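Local atomic coordinates of oxidized polyvinyl alcohol hydrolase (Sphingopyxis, PDB entry 3WLA), a protein that hydrolyses beta-diketones such as 4,6-nonanedione and cleaves oxidized polyvinyl alcohol in the second step of polyvinyl alcohol breakdown. Residues Glu14-Lys19 and Arg33-Val38; Asp107-Thr110 and Trp114-Gly117; Gly132-Phe137 and Gly165-Arg170. All coordinates share one frame; numbering follows the deposited sequence.

Interaction 1 (Glu14-Lys19 and Arg33-Val38)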
ATOM      1  N   GLU A  14      -5.404   4.934  25.506  1.00 47.03           N
ATOM      2  CA  GLU A  14      -5.937   5.687  26.633  1.00 46.42           C
ATOM      3  C   GLU A  14      -6.250   7.107  26.211  1.00 44.89           C
ATOM      4  O   GLU A  14      -5.376   7.776  25.657  1.00 44.44           O
ATOM      5  CB  GLU A  14      -4.892   5.777  27.753  1.00 49.71           C
ATOM      6  CG  GLU A  14      -4.218   4.464  28.165  1.00 53.66           C
ATOM      7  CD  GLU A  14      -5.023   3.696  29.216  1.00 56.00           C
ATOM      8  OE1 GLU A  14      -5.949   4.315  29.808  1.00 56.14           O
ATOM      9  OE2 GLU A  14      -4.719   2.491  29.459  1.00 57.78           O
ATOM     10  N   GLY A  15      -7.472   7.565  26.466  1.00 42.77           N
ATOM     11  CA  GLY A  15      -7.817   8.938  26.152  1.00 41.13           C
ATOM     12  C   GLY A  15      -8.302   9.230  24.754  1.00 41.68           C
ATOM     13  O   GLY A  15      -8.672  10.375  24.431  1.00 42.18           O
ATOM     14  N   PHE A  16      -8.303   8.206  23.907  1.00 39.09           N
ATOM     15  CA  PHE A  16      -8.755   8.398  22.545  1.00 38.10           C
ATOM     16  C   PHE A  16     -10.009   7.589  22.252  1.00 36.78           C
ATOM     17  O   PHE A  16     -10.098   6.426  22.626  1.00 35.80           O
ATOM     18  CB  PHE A  16      -7.679   7.935  21.537  1.00 37.67           C
ATOM     19  CG  PHE A  16      -8.022   8.263  20.121  1.00 37.84           C
ATOM     20  CD1 PHE A  16      -7.752   9.535  19.601  1.00 37.00           C
ATOM     21  CD2 PHE A  16      -8.722   7.349  19.333  1.00 36.61           C
ATOM     22  CE1 PHE A  16      -8.184   9.883  18.328  1.00 37.32           C
ATOM     23  CE2 PHE A  16      -9.153   7.697  18.062  1.00 35.45           C
ATOM     24  CZ  PHE A  16      -8.887   8.959  17.561  1.00 35.45           C
ATOM     25  N   THR A  17     -10.947   8.206  21.546  1.00 37.33           N
ATOM     26  CA  THR A  17     -12.161   7.532  21.124  1.00 37.62           C
ATOM     27  C   THR A  17     -12.411   7.984  19.678  1.00 36.58           C
ATOM     28  O   THR A  17     -12.466   9.185  19.366  1.00 35.34           O
ATOM     29  CB  THR A  17     -13.359   7.858  22.083  1.00 38.89           C
ATOM     30  OG1 THR A  17     -13.777   9.201  21.889  1.00 41.54           O
ATOM     31  CG2 THR A  17     -12.919   7.700  23.545  1.00 38.97           C
ATOM     32  N   PRO A  18     -12.572   7.002  18.770  1.00 35.81           N
ATOM     33  CA  PRO A  18     -12.792   7.228  17.353  1.00 34.57           C
ATOM     34  C   PRO A  18     -14.135   7.797  17.013  1.00 35.42           C
ATOM     35  O   PRO A  18     -15.095   7.530  17.703  1.00 35.00           O
ATOM     36  CB  PRO A  18     -12.610   5.828  16.774  1.00 34.34           C
ATOM     37  CG  PRO A  18     -13.298   4.993  17.753  1.00 36.10           C
ATOM     38  CD  PRO A  18     -12.787   5.577  19.098  1.00 35.37           C
ATOM     39  N   LYS A  19     -14.203   8.575  15.942  1.00 34.59           N
ATOM     40  CA  LYS A  19     -15.476   9.108  15.498  1.00 36.01           C
ATOM     41  C   LYS A  19     -15.476   9.188  13.981  1.00 35.09           C
ATOM     42  O   LYS A  19     -14.434   8.992  13.345  1.00 34.27           O
ATOM     43  CB  LYS A  19     -15.733  10.501  16.072  1.00 38.08           C
ATOM     44  CG  LYS A  19     -14.731  11.509  15.689  1.00 41.59           C
ATOM     45  CD  LYS A  19     -14.899  12.740  16.573  1.00 45.20           C
ATOM     46  CE  LYS A  19     -14.249  13.950  15.962  1.00 45.92           C
ATOM     47  NZ  LYS A  19     -14.625  15.203  16.697  1.00 50.62           N
ATOM     48  N   ARG A  33      -1.157  11.395  15.703  1.00 28.44           N
ATOM     49  CA  ARG A  33      -1.541  11.015  14.333  1.00 26.66           C
ATOM     50  C   ARG A  33      -3.011  11.301  14.039  1.00 26.81           C
ATOM     51  O   ARG A  33      -3.835  11.476  14.953  1.00 24.95           O
ATOM     52  CB  ARG A  33      -1.217   9.540  14.112  1.00 24.84           C
ATOM     53  CG  ARG A  33       0.252   9.139  14.377  1.00 24.93           C
ATOM     54  CD  ARG A  33       1.247   9.933  13.486  1.00 25.55           C
ATOM     55  NE  ARG A  33       1.001   9.704  12.045  1.00 23.39           N
ATOM     56  CZ  ARG A  33       1.564   8.708  11.346  1.00 23.19           C
ATOM     57  NH1 ARG A  33       2.385   7.833  11.921  1.00 20.22           N
ATOM     58  NH2 ARG A  33       1.342   8.618  10.049  1.00 19.76           N
ATOM     59  N   ALA A  34      -3.318  11.383  12.750  1.00 25.46           N
ATOM     60  CA  ALA A  34      -4.652  11.712  12.294  1.00 26.13           C
ATOM     61  C   ALA A  34      -5.115  10.753  11.184  1.00 26.37           C
ATOM     62  O   ALA A  34      -4.279  10.153  10.472  1.00 25.35           O
ATOM     63  CB  ALA A  34      -4.668  13.169  11.791  1.00 26.66           C
ATOM     64  N   PHE A  35      -6.431  10.635  11.036  1.00 25.09           N
ATOM     65  CA  PHE A  35      -7.031   9.749  10.011  1.00 26.45           C
ATOM     66  C   PHE A  35      -8.521  10.061   9.824  1.00 27.01           C
ATOM     67  O   PHE A  35      -9.184  10.615  10.729  1.00 25.78           O
ATOM     68  CB  PHE A  35      -6.807   8.267  10.369  1.00 24.11           C
ATOM     69  CG  PHE A  35      -7.329   7.866  11.726  1.00 24.65           C
ATOM     70  CD1 PHE A  35      -6.497   7.837  12.829  1.00 25.41           C
ATOM     71  CD2 PHE A  35      -8.681   7.487  11.884  1.00 27.18           C
ATOM     72  CE1 PHE A  35      -6.989   7.421  14.117  1.00 28.10           C
ATOM     73  CE2 PHE A  35      -9.197   7.074  13.126  1.00 26.19           C
ATOM     74  CZ  PHE A  35      -8.362   7.037  14.248  1.00 27.91           C
ATOM     75  N   VAL A  36      -9.037   9.764   8.627  1.00 27.00           N
ATOM     76  CA  VAL A  36     -10.425  10.049   8.306  1.00 28.55           C
ATOM     77  C   VAL A  36     -11.232   8.747   8.264  1.00 29.02           C
ATOM     78  O   VAL A  36     -10.861   7.801   7.592  1.00 29.71           O
ATOM     79  CB  VAL A  36     -10.481  10.826   6.971  1.00 29.35           C
ATOM     80  CG1 VAL A  36     -11.888  11.159   6.576  1.00 28.56           C
ATOM     81  CG2 VAL A  36      -9.679  12.127   7.109  1.00 29.11           C
ATOM     82  N   VAL A  37     -12.332   8.703   9.013  1.00 29.29           N
ATOM     83  CA  VAL A  37     -13.195   7.515   9.087  1.00 28.85           C
ATOM     84  C   VAL A  37     -14.482   7.754   8.288  1.00 29.00           C
ATOM     85  O   VAL A  37     -15.156   8.779   8.481  1.00 27.56           O
ATOM     86  CB  VAL A  37     -13.557   7.204  10.572  1.00 29.55           C
ATOM     87  CG1 VAL A  37     -14.572   6.007  10.655  1.00 27.80           C
ATOM     88  CG2 VAL A  37     -12.280   6.823  11.332  1.00 25.53           C
ATOM     89  N   VAL A  38     -14.775   6.857   7.345  1.00 28.93           N
ATOM     90  CA  VAL A  38     -16.017   6.960   6.522  1.00 29.45           C
ATOM     91  C   VAL A  38     -16.703   5.620   6.702  1.00 29.22           C
ATOM     92  O   VAL A  38     -16.432   4.678   5.971  1.00 28.47           O
ATOM     93  CB  VAL A  38     -15.709   7.178   5.013  1.00 27.79           C
ATOM     94  CG1 VAL A  38     -17.008   7.524   4.254  1.00 29.14           C
ATOM     95  CG2 VAL A  38     -14.703   8.332   4.841  1.00 28.58           C
TER

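Interaction 2 (Asp107-Thr110 and Trp114-Gly117)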
ATOM      1  N   ASP A 107      16.098  10.413   9.092  1.00 33.98           N
ATOM      2  CA  ASP A 107      16.103   9.514  10.204  1.00 32.67           C
ATOM      3  C   ASP A 107      16.013   8.064   9.856  1.00 30.56           C
ATOM      4  O   ASP A 107      15.343   7.288  10.561  1.00 32.18           O
ATOM      5  CB  ASP A 107      14.992   9.873  11.166  1.00 37.01           C
ATOM      6  CG  ASP A 107      15.119  11.303  11.651  1.00 40.79           C
ATOM      7  OD1 ASP A 107      16.281  11.793  11.754  1.00 43.20           O
ATOM      8  OD2 ASP A 107      14.075  11.927  11.919  1.00 45.20           O
ATOM      9  N   GLY A 108      16.628   7.689   8.749  1.00 28.51           N
ATOM     10  CA  GLY A 108      16.662   6.272   8.416  1.00 26.22           C
ATOM     11  C   GLY A 108      15.710   5.824   7.365  1.00 25.65           C
ATOM     12  O   GLY A 108      15.745   4.665   6.989  1.00 25.41           O
ATOM     13  N   TRP A 109      14.886   6.752   6.870  1.00 25.77           N
ATOM     14  CA  TRP A 109      13.910   6.463   5.818  1.00 25.26           C
ATOM     15  C   TRP A 109      14.344   6.988   4.445  1.00 25.26           C
ATOM     16  O   TRP A 109      15.048   7.995   4.344  1.00 25.31           O
ATOM     17  CB  TRP A 109      12.551   7.072   6.208  1.00 24.33           C
ATOM     18  CG  TRP A 109      12.028   6.449   7.493  1.00 24.89           C
ATOM     19  CD1 TRP A 109      11.965   7.039   8.743  1.00 25.84           C
ATOM     20  CD2 TRP A 109      11.584   5.090   7.661  1.00 23.05           C
ATOM     21  NE1 TRP A 109      11.506   6.104   9.667  1.00 26.04           N
ATOM     22  CE2 TRP A 109      11.270   4.913   9.028  1.00 23.07           C
ATOM     23  CE3 TRP A 109      11.416   4.009   6.782  1.00 20.35           C
ATOM     24  CZ2 TRP A 109      10.794   3.688   9.535  1.00 22.83           C
ATOM     25  CZ3 TRP A 109      10.938   2.791   7.271  1.00 23.12           C
ATOM     26  CH2 TRP A 109      10.631   2.637   8.641  1.00 23.39           C
ATOM     27  N   THR A 110      13.902   6.310   3.397  1.00 25.57           N
ATOM     28  CA  THR A 110      14.218   6.703   2.026  1.00 26.19           C
ATOM     29  C   THR A 110      13.444   7.952   1.502  1.00 26.16           C
ATOM     30  O   THR A 110      14.048   8.887   0.982  1.00 26.37           O
ATOM     31  CB  THR A 110      13.948   5.542   1.030  1.00 24.32           C
ATOM     32  OG1 THR A 110      14.671   4.345   1.440  1.00 26.67           O
ATOM     33  CG2 THR A 110      14.385   5.965  -0.385  1.00 24.95           C
ATOM     34  N   TRP A 114       5.920   8.486   3.629  1.00 21.50           N
ATOM     35  CA  TRP A 114       5.582   7.352   4.485  1.00 22.46           C
ATOM     36  C   TRP A 114       6.866   6.668   4.846  1.00 23.32           C
ATOM     37  O   TRP A 114       7.797   6.661   4.036  1.00 22.50           O
ATOM     38  CB  TRP A 114       4.685   6.304   3.766  1.00 21.35           C
ATOM     39  CG  TRP A 114       3.272   6.786   3.439  1.00 21.52           C
ATOM     40  CD1 TRP A 114       2.769   7.119   2.202  1.00 20.60           C
ATOM     41  CD2 TRP A 114       2.203   6.966   4.366  1.00 21.43           C
ATOM     42  NE1 TRP A 114       1.459   7.488   2.315  1.00 20.52           N
ATOM     43  CE2 TRP A 114       1.070   7.402   3.622  1.00 21.72           C
ATOM     44  CE3 TRP A 114       2.082   6.802   5.757  1.00 22.25           C
ATOM     45  CZ2 TRP A 114      -0.188   7.676   4.228  1.00 20.66           C
ATOM     46  CZ3 TRP A 114       0.825   7.081   6.368  1.00 20.79           C
ATOM     47  CH2 TRP A 114      -0.295   7.516   5.589  1.00 22.16           C
ATOM     48  N   ASN A 115       6.897   6.098   6.062  1.00 22.06           N
ATOM     49  CA  ASN A 115       8.063   5.370   6.562  1.00 23.84           C
ATOM     50  C   ASN A 115       7.956   4.032   5.805  1.00 24.67           C
ATOM     51  O   ASN A 115       7.609   2.996   6.398  1.00 23.86           O
ATOM     52  CB  ASN A 115       7.919   5.094   8.057  1.00 23.62           C
ATOM     53  CG  ASN A 115       8.044   6.360   8.931  1.00 23.95           C
ATOM     54  OD1 ASN A 115       7.698   6.329  10.111  1.00 25.11           O
ATOM     55  ND2 ASN A 115       8.570   7.448   8.370  1.00 25.15           N
ATOM     56  N   ASP A 116       8.238   4.074   4.500  1.00 23.50           N
ATOM     57  CA  ASP A 116       8.079   2.895   3.668  1.00 23.44           C
ATOM     58  C   ASP A 116       9.282   2.088   3.238  1.00 23.28           C
ATOM     59  O   ASP A 116       9.125   1.111   2.547  1.00 23.89           O
ATOM     60  CB  ASP A 116       7.255   3.248   2.419  1.00 21.77           C
ATOM     61  CG  ASP A 116       7.892   4.372   1.583  1.00 23.20           C
ATOM     62  OD1 ASP A 116       9.150   4.502   1.580  1.00 22.76           O
ATOM     63  OD2 ASP A 116       7.127   5.119   0.913  1.00 21.61           O
ATOM     64  N   GLY A 117      10.483   2.465   3.653  1.00 25.30           N
ATOM     65  CA  GLY A 117      11.637   1.694   3.214  1.00 24.54           C
ATOM     66  C   GLY A 117      12.897   2.232   3.855  1.00 24.97           C
ATOM     67  O   GLY A 117      13.174   3.441   3.822  1.00 23.67           O
TER

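Interaction 3 (Gly132-Phe137 and Gly165-Arg170)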
ATOM      1  N   GLY A 132       8.830  -0.028  11.709  1.00 24.90           N
ATOM      2  CA  GLY A 132       8.673   1.401  11.613  1.00 26.35           C
ATOM      3  C   GLY A 132       7.364   1.934  12.193  1.00 26.00           C
ATOM      4  O   GLY A 132       6.371   1.188  12.308  1.00 25.52           O
ATOM      5  N   ASP A 133       7.355   3.223  12.529  1.00 25.70           N
ATOM      6  CA  ASP A 133       6.183   3.847  13.123  1.00 27.50           C
ATOM      7  C   ASP A 133       4.911   3.819  12.287  1.00 28.15           C
ATOM      8  O   ASP A 133       3.796   3.742  12.822  1.00 26.44           O
ATOM      9  CB  ASP A 133       6.475   5.307  13.474  1.00 28.11           C
ATOM     10  CG  ASP A 133       7.329   5.444  14.711  1.00 29.56           C
ATOM     11  OD1 ASP A 133       7.550   4.414  15.405  1.00 31.54           O
ATOM     12  OD2 ASP A 133       7.739   6.580  14.985  1.00 28.02           O
ATOM     13  N   ASP A 134       5.056   3.919  10.961  1.00 27.31           N
ATOM     14  CA  ASP A 134       3.840   3.910  10.154  1.00 27.15           C
ATOM     15  C   ASP A 134       3.192   2.540  10.088  1.00 25.29           C
ATOM     16  O   ASP A 134       1.965   2.413  10.117  1.00 25.31           O
ATOM     17  CB  ASP A 134       4.108   4.463   8.750  1.00 26.33           C
ATOM     18  CG  ASP A 134       4.214   5.972   8.745  1.00 27.68           C
ATOM     19  OD1 ASP A 134       3.587   6.617   9.610  1.00 26.37           O
ATOM     20  OD2 ASP A 134       4.902   6.535   7.867  1.00 28.25           O
ATOM     21  N   VAL A 135       3.986   1.492  10.003  1.00 25.69           N
ATOM     22  CA  VAL A 135       3.349   0.182   9.977  1.00 24.63           C
ATOM     23  C   VAL A 135       2.531  -0.032  11.269  1.00 26.38           C
ATOM     24  O   VAL A 135       1.444  -0.593  11.231  1.00 25.63           O
ATOM     25  CB  VAL A 135       4.385  -0.962   9.853  1.00 24.58           C
ATOM     26  CG1 VAL A 135       3.686  -2.327  10.085  1.00 25.53           C
ATOM     27  CG2 VAL A 135       5.029  -0.965   8.456  1.00 22.63           C
ATOM     28  N   ARG A 136       3.047   0.449  12.407  1.00 26.99           N
ATOM     29  CA  ARG A 136       2.370   0.250  13.689  1.00 27.67           C
ATOM     30  C   ARG A 136       1.134   1.124  13.825  1.00 26.52           C
ATOM     31  O   ARG A 136       0.117   0.700  14.382  1.00 26.91           O
ATOM     32  CB  ARG A 136       3.345   0.494  14.848  1.00 26.67           C
ATOM     33  CG  ARG A 136       4.282  -0.730  15.074  1.00 26.95           C
ATOM     34  CD  ARG A 136       5.305  -0.509  16.185  1.00 29.08           C
ATOM     35  NE  ARG A 136       6.209   0.626  15.972  1.00 29.55           N
ATOM     36  CZ  ARG A 136       7.459   0.499  15.525  1.00 28.71           C
ATOM     37  NH1 ARG A 136       7.965  -0.712  15.227  1.00 28.40           N
ATOM     38  NH2 ARG A 136       8.209   1.585  15.394  1.00 30.69           N
ATOM     39  N   PHE A 137       1.241   2.341  13.318  1.00 25.20           N
ATOM     40  CA  PHE A 137       0.126   3.260  13.343  1.00 26.38           C
ATOM     41  C   PHE A 137      -1.066   2.693  12.573  1.00 26.42           C
ATOM     42  O   PHE A 137      -2.215   2.646  13.113  1.00 27.40           O
ATOM     43  CB  PHE A 137       0.519   4.595  12.729  1.00 25.71           C
ATOM     44  CG  PHE A 137      -0.657   5.512  12.509  1.00 26.88           C
ATOM     45  CD1 PHE A 137      -1.569   5.751  13.552  1.00 26.80           C
ATOM     46  CD2 PHE A 137      -0.859   6.159  11.271  1.00 27.07           C
ATOM     47  CE1 PHE A 137      -2.663   6.615  13.387  1.00 24.42           C
ATOM     48  CE2 PHE A 137      -1.954   7.033  11.097  1.00 27.69           C
ATOM     49  CZ  PHE A 137      -2.857   7.257  12.162  1.00 26.13           C
ATOM     50  N   GLY A 165       1.579   3.148  -2.132  1.00 20.99           N
ATOM     51  CA  GLY A 165       1.631   1.741  -2.566  1.00 20.45           C
ATOM     52  C   GLY A 165       2.893   1.127  -1.964  1.00 20.37           C
ATOM     53  O   GLY A 165       2.903  -0.032  -1.564  1.00 20.37           O
ATOM     54  N   THR A 166       3.948   1.936  -1.855  1.00 22.16           N
ATOM     55  CA  THR A 166       5.225   1.491  -1.248  1.00 21.30           C
ATOM     56  C   THR A 166       4.981   1.104   0.225  1.00 21.32           C
ATOM     57  O   THR A 166       5.430   0.045   0.721  1.00 20.21           O
ATOM     58  CB  THR A 166       6.283   2.599  -1.252  1.00 20.43           C
ATOM     59  OG1 THR A 166       6.485   3.077  -2.601  1.00 20.36           O
ATOM     60  CG2 THR A 166       7.642   2.023  -0.713  1.00 21.26           C
ATOM     61  N   MET A 167       4.268   1.997   0.918  1.00 20.69           N
ATOM     62  CA  MET A 167       3.891   1.794   2.316  1.00 19.98           C
ATOM     63  C   MET A 167       3.000   0.566   2.418  1.00 20.92           C
ATOM     64  O   MET A 167       3.116  -0.184   3.402  1.00 22.29           O
ATOM     65  CB  MET A 167       3.132   3.017   2.849  1.00 21.22           C
ATOM     66  CG  MET A 167       2.747   2.894   4.330  1.00 22.98           C
ATOM     67  SD  MET A 167       4.286   3.077   5.247  1.00 24.12           S
ATOM     68  CE  MET A 167       4.218   1.695   6.319  1.00 25.89           C
ATOM     69  N   THR A 168       2.118   0.336   1.436  1.00 18.36           N
ATOM     70  CA  THR A 168       1.284  -0.866   1.458  1.00 21.13           C
ATOM     71  C   THR A 168       2.216  -2.116   1.402  1.00 21.82           C
ATOM     72  O   THR A 168       2.063  -3.060   2.199  1.00 21.17           O
ATOM     73  CB  THR A 168       0.280  -0.895   0.265  1.00 21.18           C
ATOM     74  OG1 THR A 168      -0.664   0.213   0.402  1.00 21.02           O
ATOM     75  CG2 THR A 168      -0.523  -2.242   0.258  1.00 18.10           C
ATOM     76  N   ASN A 169       3.151  -2.133   0.426  1.00 22.86           N
ATOM     77  CA  ASN A 169       4.107  -3.253   0.322  1.00 21.53           C
ATOM     78  C   ASN A 169       4.805  -3.430   1.669  1.00 21.44           C
ATOM     79  O   ASN A 169       4.942  -4.557   2.153  1.00 23.25           O
ATOM     80  CB  ASN A 169       5.239  -2.994  -0.706  1.00 20.56           C
ATOM     81  CG  ASN A 169       4.811  -3.191  -2.161  1.00 21.16           C
ATOM     82  OD1 ASN A 169       3.884  -3.935  -2.467  1.00 21.78           O
ATOM     83  ND2 ASN A 169       5.523  -2.535  -3.070  1.00 21.47           N
ATOM     84  N   ARG A 170       5.298  -2.342   2.272  1.00 21.94           N
ATOM     85  CA  ARG A 170       6.010  -2.549   3.555  1.00 23.62           C
ATOM     86  C   ARG A 170       5.106  -3.177   4.651  1.00 24.87           C
ATOM     87  O   ARG A 170       5.501  -4.111   5.384  1.00 25.83           O
ATOM     88  CB  ARG A 170       6.628  -1.253   4.101  1.00 21.95           C
ATOM     89  CG  ARG A 170       7.481  -1.535   5.381  1.00 25.71           C
ATOM     90  CD  ARG A 170       8.089  -0.250   5.960  1.00 25.78           C
ATOM     91  NE  ARG A 170       9.070  -0.491   7.042  1.00 24.89           N
ATOM     92  CZ  ARG A 170      10.316  -0.898   6.829  1.00 24.82           C
ATOM     93  NH1 ARG A 170      10.740  -1.129   5.581  1.00 24.01           N
ATOM     94  NH2 ARG A 170      11.154  -1.057   7.873  1.00 25.92           N
TER

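Interaction 1 (Glu14-Lys19 and Arg33-Val38)
The rings of Phe-16 and Phe-35 approach from opposite directions, with CZ of Phe-16 3.9 Å from CZ of Phe-35. Their planes are inclined by 53° and the centroids stand 6.0 Å apart, too oblique for either a stack or an edge-to-face pair. In the plane of the Phe-35 ring, at its edge, sits CG2 of Val-37, while Phe-16 makes an edge-to-face pair with Phe-26 of strand 21-28. With its CG anti to the backbone N (chi1 -173°), Phe-16 sends its ring from the loop toward the strand. Helix 133-145 supplies Phe-137 and Met-141 against Phe-35 and Cys-144 against Phe-16. Farther along, the backbone takes over: O of Lys-19 rests 3.4 Å from CB of Val-37, and this carbonyl is hydrogen-bonded to Asn-23 ND2. The long side chain of Lys-19 starts away from the strand, leaving its main chain to make the contact. Loop 14-19 thus lies against the beta hairpin of strands 21-28 and 31-38, which forms one margin of the central mixed sheet in this alpha/beta-hydrolase fold.

Interaction 2 (Asp107-Thr110 and Trp114-Gly117)
The carbonyl oxygen of Gly-117 is approached by two groups of Thr-110. Its backbone N donates a 3.0 Å hydrogen bond to Gly-117 O with an N-H...O angle of 149°, meeting the carbonyl almost head-on. Thr-110 OG1 lies equally near Gly-117 O, though its proton may be given to a different acceptor. The hydroxyl stands anti to its own carbonyl carbon and beside its N, which brings both groups of the threonine to the same oxygen; OG1 is also hydrogen-bonded to Arg-219 NH2.

Next to this polar grip, Trp-109 lies flat against Asn-115. CB of Asn-115 sits over the face of the six-membered ring, 3.4 Å from its centroid and only 9° off the ring normal, a CH-pi contact. The amide plane continues the overlap toward the five-membered ring, tilted by just 6° from the indole. Gly-117 O reaches the edge of the same indole, near its plane and 3.5 Å from CE3 of Trp-109. Another ring, that of Tyr-127, also stacks with Trp-109.

Asn-115 is the centre of an inverse gamma turn, closed by a weak 2.7 Å bond from Asp-116 N to Trp-114 O. The side chain of Asp-116 sets out away from the 107-110 segment, and its OD1 is hydrogen-bonded to Tyr-190 OH. The side chains of Asp-116 and Ser-162, the likely nucleophile, are about 8 Å apart. Backbone hydrogen bonding and a flat indole-amide overlap therefore probably hold this buried loop on its course beside the probable active site; they satisfy the Gly-117 carbonyl and would restrict tilting of the Asn-115 amide.

Interaction 3 (Gly132-Phe137 and Gly165-Arg170)
Val-135 and Met-167 form the centre of a helix-helix packing contact in the alpha/beta-hydrolase fold, where helix 163-174 follows what is probably the nucleophile elbow bearing Ser-162. The segments 133-137 and 165-170 cross at -78°, their axes 10.3 Å apart at closest approach.

The contact between the helices is apolar. Met-167 bends at its second and third torsions (chi2 72°), which carries its methyl to the other helix: CE lies 3.5 Å from CG2 of Val-135 and 3.7 Å from CB of Asp-134. The same Val-135 methyl then meets the aliphatic part of Arg-170, with CG of Arg-170 4.0 Å away and the two side chains at about a right angle. Arg-170 runs extended from CG to NE across this methyl.

Hydrogen bonds fix the polar ends. Arg-170 NE binds Ala-131 O, and its NH2 binds the carbonyls of Asp-130 and Tyr-127, so the guanidinium anchors the second helix to the loop leading into the first. OD2 of Asp-134 receives a hydrogen bond from Asn-115 N.

Charge pairs surround the first helix. OD1 of Asp-134 makes a salt bridge with Arg-33 NH1, so both carboxylate oxygens have partners, which would probably favour the ionised form. At the start of the first helix, Arg-136 also pairs with Asp-29 and Asp-130. Its NH2 donates to the anti side of Asp-133 OD1 at 2.9 Å, while Gly-132 O lies 3.5 Å above the centre of the same guanidinium.

From the N terminus, interaction 1 comes first and closes a short excursion that is mostly strand, fastening the leading loop over the hairpin at one margin of the sheet. Interaction 2 follows, closing a turn with only three residues between its segments, inside the long loop between strand 81-85 and helix 133-145. Interaction 3 then spans the rest of that helix, strand 155-161 and Ser-162. The three are in series; none nests or crosses. In space they touch: Phe-137 packs on Arg-33 and Phe-35, while Thr-166 and Met-167 meet Asp-116 and Asn-115. The crossing of helices 133-145 and 163-174, with Asp-134 bridging Arg-33 and Asn-115, thereby links the sheet margin to the probable active-site region.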